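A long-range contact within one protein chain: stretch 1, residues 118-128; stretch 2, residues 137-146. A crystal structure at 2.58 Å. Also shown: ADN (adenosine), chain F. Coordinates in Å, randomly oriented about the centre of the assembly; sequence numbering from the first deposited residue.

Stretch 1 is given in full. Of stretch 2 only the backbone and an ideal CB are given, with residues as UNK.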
# COMPACT_ATOMS: atom_id res chain seq x y z
N VAL C 118 14.03 1.15 -2.22
CA VAL C 118 12.63 0.77 -2.03
C VAL C 118 12.22 0.86 -0.56
O VAL C 118 12.33 -0.11 0.19
CB VAL C 118 12.35 -0.66 -2.57
CG1 VAL C 118 10.91 -1.09 -2.32
CG2 VAL C 118 12.64 -0.74 -4.06
N GLY C 119 11.72 2.03 -0.18
CA GLY C 119 11.13 2.20 1.13
C GLY C 119 11.58 3.47 1.81
O GLY C 119 12.70 3.94 1.62
N PHE C 120 10.67 4.02 2.61
CA PHE C 120 10.93 5.21 3.38
C PHE C 120 12.21 5.17 4.21
O PHE C 120 12.88 6.19 4.33
CB PHE C 120 9.74 5.49 4.31
CG PHE C 120 10.00 6.57 5.31
CD1 PHE C 120 9.97 7.91 4.92
CD2 PHE C 120 10.34 6.25 6.61
CE1 PHE C 120 10.24 8.91 5.83
CE2 PHE C 120 10.62 7.24 7.53
CZ PHE C 120 10.57 8.57 7.14
N LEU C 121 12.55 4.02 4.81
CA LEU C 121 13.69 3.97 5.74
C LEU C 121 15.04 4.32 5.11
O LEU C 121 16.02 4.58 5.83
CB LEU C 121 13.80 2.61 6.42
CG LEU C 121 12.62 2.07 7.24
CD1 LEU C 121 13.04 0.76 7.90
CD2 LEU C 121 12.15 3.07 8.29
N TRP C 122 15.09 4.33 3.78
CA TRP C 122 16.27 4.76 3.02
C TRP C 122 16.48 6.28 2.97
O TRP C 122 17.51 6.75 2.52
CB TRP C 122 16.16 4.25 1.58
CG TRP C 122 16.48 2.81 1.43
CD1 TRP C 122 15.65 1.83 1.01
CD2 TRP C 122 17.75 2.19 1.69
NE1 TRP C 122 16.31 0.62 1.01
CE2 TRP C 122 17.60 0.82 1.41
CE3 TRP C 122 18.99 2.67 2.13
CZ2 TRP C 122 18.64 -0.08 1.56
CZ3 TRP C 122 20.04 1.78 2.26
CH2 TRP C 122 19.86 0.41 1.98
N GLN C 123 15.49 7.04 3.42
CA GLN C 123 15.52 8.49 3.30
C GLN C 123 16.62 9.13 4.13
O GLN C 123 17.31 10.01 3.67
CB GLN C 123 14.19 9.08 3.72
CG GLN C 123 13.97 10.47 3.22
CD GLN C 123 12.83 11.14 3.94
OE1 GLN C 123 11.66 10.92 3.63
NE2 GLN C 123 13.17 11.93 4.93
N GLU C 124 16.75 8.68 5.37
CA GLU C 124 17.81 9.16 6.25
C GLU C 124 19.20 8.86 5.68
O GLU C 124 19.97 9.79 5.46
CB GLU C 124 17.65 8.54 7.64
CG GLU C 124 17.10 9.46 8.71
CD GLU C 124 18.10 9.65 9.84
OE1 GLU C 124 17.68 9.53 11.02
OE2 GLU C 124 19.30 9.87 9.55
N PRO C 125 19.52 7.57 5.41
CA PRO C 125 20.84 7.27 4.88
C PRO C 125 21.15 7.94 3.55
O PRO C 125 22.31 8.27 3.30
CB PRO C 125 20.80 5.75 4.70
CG PRO C 125 19.83 5.28 5.70
CD PRO C 125 18.76 6.33 5.65
N LEU C 126 20.15 8.12 2.70
CA LEU C 126 20.35 8.73 1.38
C LEU C 126 20.68 10.22 1.47
O LEU C 126 21.53 10.71 0.74
CB LEU C 126 19.12 8.53 0.49
CG LEU C 126 19.23 9.12 -0.91
CD1 LEU C 126 20.25 8.36 -1.73
CD2 LEU C 126 17.88 9.06 -1.59
N GLU C 127 19.98 10.93 2.36
CA GLU C 127 20.22 12.36 2.62
C GLU C 127 21.71 12.62 2.89
O GLU C 127 22.24 13.65 2.50
CB GLU C 127 19.35 12.86 3.80
CG GLU C 127 17.90 13.21 3.42
CD GLU C 127 16.94 13.39 4.62
OE1 GLU C 127 15.76 13.70 4.36
OE2 GLU C 127 17.33 13.23 5.80
N LYS C 128 22.36 11.66 3.53
CA LYS C 128 23.78 11.70 3.84
C LYS C 128 24.67 11.27 2.67
O LYS C 128 25.70 11.90 2.41
CB LYS C 128 24.06 10.78 5.03
CG LYS C 128 23.31 11.19 6.29
CD LYS C 128 23.56 10.23 7.44
CE LYS C 128 23.44 10.95 8.78
NZ LYS C 128 22.73 10.09 9.76
N UNK C 137 23.35 8.29 -9.80
CA UNK C 137 21.91 8.52 -9.82
C UNK C 137 21.17 7.56 -8.90
O UNK C 137 21.49 6.38 -8.86
CB UNK C 137 21.37 8.39 -11.25
N UNK C 138 20.15 8.09 -8.21
CA UNK C 138 19.34 7.35 -7.24
C UNK C 138 17.86 7.55 -7.53
O UNK C 138 17.45 8.65 -7.86
CB UNK C 138 19.67 7.79 -5.81
N UNK C 139 17.06 6.50 -7.36
CA UNK C 139 15.61 6.66 -7.27
C UNK C 139 15.14 6.20 -5.89
O UNK C 139 15.41 5.08 -5.48
CB UNK C 139 14.90 5.87 -8.38
N UNK C 140 14.48 7.09 -5.16
CA UNK C 140 13.92 6.77 -3.86
C UNK C 140 12.45 6.49 -4.08
O UNK C 140 11.75 7.31 -4.66
CB UNK C 140 14.14 7.90 -2.85
N UNK C 141 11.98 5.33 -3.65
CA UNK C 141 10.57 4.95 -3.84
C UNK C 141 9.82 5.02 -2.51
O UNK C 141 10.33 4.54 -1.48
CB UNK C 141 10.46 3.54 -4.43
N UNK C 142 8.63 5.62 -2.55
CA UNK C 142 7.73 5.77 -1.39
C UNK C 142 8.24 6.81 -0.39
O UNK C 142 7.80 6.84 0.76
CB UNK C 142 7.56 4.42 -0.68
N UNK C 143 9.16 7.66 -0.83
CA UNK C 143 9.70 8.71 0.04
C UNK C 143 10.37 9.78 -0.77
O UNK C 143 10.72 9.57 -1.93
CB UNK C 143 10.69 8.13 1.05
N UNK C 144 10.51 10.94 -0.15
CA UNK C 144 11.22 12.06 -0.74
C UNK C 144 12.17 12.67 0.27
O UNK C 144 11.88 12.74 1.48
CB UNK C 144 10.24 13.11 -1.26
N UNK C 145 13.29 13.11 -0.26
CA UNK C 145 14.41 13.54 0.54
C UNK C 145 14.11 14.96 1.07
O UNK C 145 13.30 15.68 0.49
CB UNK C 145 15.71 13.50 -0.27
N UNK C 146 14.69 15.34 2.21
CA UNK C 146 14.37 16.64 2.82
C UNK C 146 14.85 17.81 1.96
O UNK C 146 14.13 18.77 1.76
CB UNK C 146 15.00 16.74 4.21
O5' ADN F . 1.94 -2.71 2.90
C5' ADN F . 1.43 -1.40 3.22
C4' ADN F . 2.43 -0.25 3.07
O4' ADN F . 3.50 -0.35 4.00
C3' ADN F . 3.12 -0.10 1.72
O3' ADN F . 2.29 0.55 0.75
C2' ADN F . 4.36 0.70 2.09
O2' ADN F . 4.12 2.12 2.17
C1' ADN F . 4.71 0.17 3.45
N9 ADN F . 5.69 -0.93 3.36
C8 ADN F . 5.44 -2.23 3.06
N7 ADN F . 6.58 -2.97 3.08
C5 ADN F . 7.57 -2.12 3.42
C6 ADN F . 9.04 -2.21 3.63
N6 ADN F . 9.67 -3.39 3.47
N1 ADN F . 9.71 -1.08 3.96
C2 ADN F . 9.09 0.11 4.11
N3 ADN F . 7.77 0.27 3.94
C4 ADN F . 6.98 -0.78 3.59

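Position 137 lies beyond the reach of stretch 1, with nothing of it within 5.5 Å of the ideal CB, so the visible atoms set no preference. The residue is Lys 137, which makes no contact here.

At position 138 the extended backbone (phi/psi -130/142) turns its CA-to-CB bond toward stretch 1, and the ideal CB sits 4.2 Å from Leu 126 CD1. An apolar partner is called for, and a branched aliphatic or an aromatic ring would serve. Tyr 138 takes the aromatic option: its chi1 of -59° (m) lays one ring face against Leu 126, whose CD1 stands 3.8 Å from the centroid of the Tyr 138 ring and 17° off the normal, a CH-pi contact. The hydroxyl is hydrogen-bonded elsewhere in the structure.

Position 139 points away, as alternation along a strand predicts, and stretch 1 places no demand on it; it is Ala 139.

At position 140 the CB is directed sideways, 4.1 Å from Leu 126 CD2, and beyond it lie the CB of Trp 122 and the aliphatic part of Gln 123. These surroundings favour a medium-sized aliphatic chain such as leucine, isoleucine or methionine. Leu 140 (chi1 t, chi2 p) brings its end closer than its CB: CD1 reaches Trp 122 CB at 3.8 Å, while CD2 lies 3.8 Å from Leu 126 CD2.

Position 141 pairs with Val 118 in a parallel bridge, and both side chains project from the same face of the sheet. The visible link is made by backbone, Gly 119 N donating to the O of residue 141 at 3.1 Å, so the side chain is only loosely specified; a beta-branched aliphatic would suit. Ile 141 fills the position, its end leading away from stretch 1.

The backbone of position 142 is left-handed (73/17), which favours glycine, asparagine or aspartate. Its CB points toward stretch 1, 4.5 Å from Phe 120 N, and the adenosine ribose lies nearby, so a polar acceptor is attractive. Asp 142 fits both demands: OD2 accepts from ADN O2' at 2.8 Å and from a water that in turn accepts from Phe 120 N, joining the two stretches beside the ligand.

At position 143 the CB is only 3.7 Å from Phe 120 CA and 3.9 Å from Gln 123 OE1, leaving little room straight ahead and favouring a small residue. Ala 143 meets this, its CB 3.9 Å from Phe 120 CD1.

Position 144 points away, with many choices open; it is Ala 144.

The CB of position 145 lies sideways, 4.3 Å from Glu 127 CG and 4.9 Å from Gln 123 CG, where a small polar or beta-branched residue would fit. Thr 145 places OG1 3.1 Å from Glu 127 CG, a close packing contact.

At position 146 the backbone N donates to Glu 127 OE1 at 2.9 Å, and this acidic neighbour makes a basic chain plausible. Arg 146 is poorly ordered; its NE stays 4.1 Å from Glu 127 OE1, a proximity of charges without a salt bridge.

Stretch 2 (137-146) KYALIDAATR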
# COMPACT_ATOMS: atom_id res chain seq x y z
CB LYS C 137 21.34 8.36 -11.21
CG LYS C 137 22.19 8.95 -12.30
CD LYS C 137 21.36 9.26 -13.53
CE LYS C 137 22.22 9.32 -14.79
NZ LYS C 137 22.76 7.97 -15.13
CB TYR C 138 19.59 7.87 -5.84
CG TYR C 138 21.02 7.78 -5.36
CD1 TYR C 138 21.50 6.62 -4.79
CD2 TYR C 138 21.88 8.87 -5.46
CE1 TYR C 138 22.80 6.54 -4.34
CE2 TYR C 138 23.17 8.80 -5.00
CZ TYR C 138 23.62 7.64 -4.44
OH TYR C 138 24.91 7.56 -3.99
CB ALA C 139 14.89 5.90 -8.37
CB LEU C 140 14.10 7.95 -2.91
CG LEU C 140 13.68 7.75 -1.45
CD1 LEU C 140 14.16 6.43 -0.85
CD2 LEU C 140 14.18 8.92 -0.60
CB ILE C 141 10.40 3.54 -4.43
CG1 ILE C 141 11.33 3.31 -5.63
CG2 ILE C 141 8.95 3.28 -4.80
CD1 ILE C 141 11.21 4.33 -6.75
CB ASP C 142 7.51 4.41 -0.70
CG ASP C 142 6.16 4.30 0.00
OD1 ASP C 142 5.14 4.68 -0.62
OD2 ASP C 142 6.11 3.81 1.16
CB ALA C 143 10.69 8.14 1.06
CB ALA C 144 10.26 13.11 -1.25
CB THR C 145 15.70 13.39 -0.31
OG1 THR C 145 16.84 13.37 0.55
CG2 THR C 145 15.84 14.46 -1.40
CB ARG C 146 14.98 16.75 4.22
CG ARG C 146 14.44 17.92 5.05
CD ARG C 146 14.57 17.66 6.56
NE ARG C 146 14.02 16.36 6.94
CZ ARG C 146 13.91 15.92 8.19
NH1 ARG C 146 14.29 16.67 9.22
NH2 ARG C 146 13.40 14.71 8.42
O HOH W 1 7.92 2.78 2.90
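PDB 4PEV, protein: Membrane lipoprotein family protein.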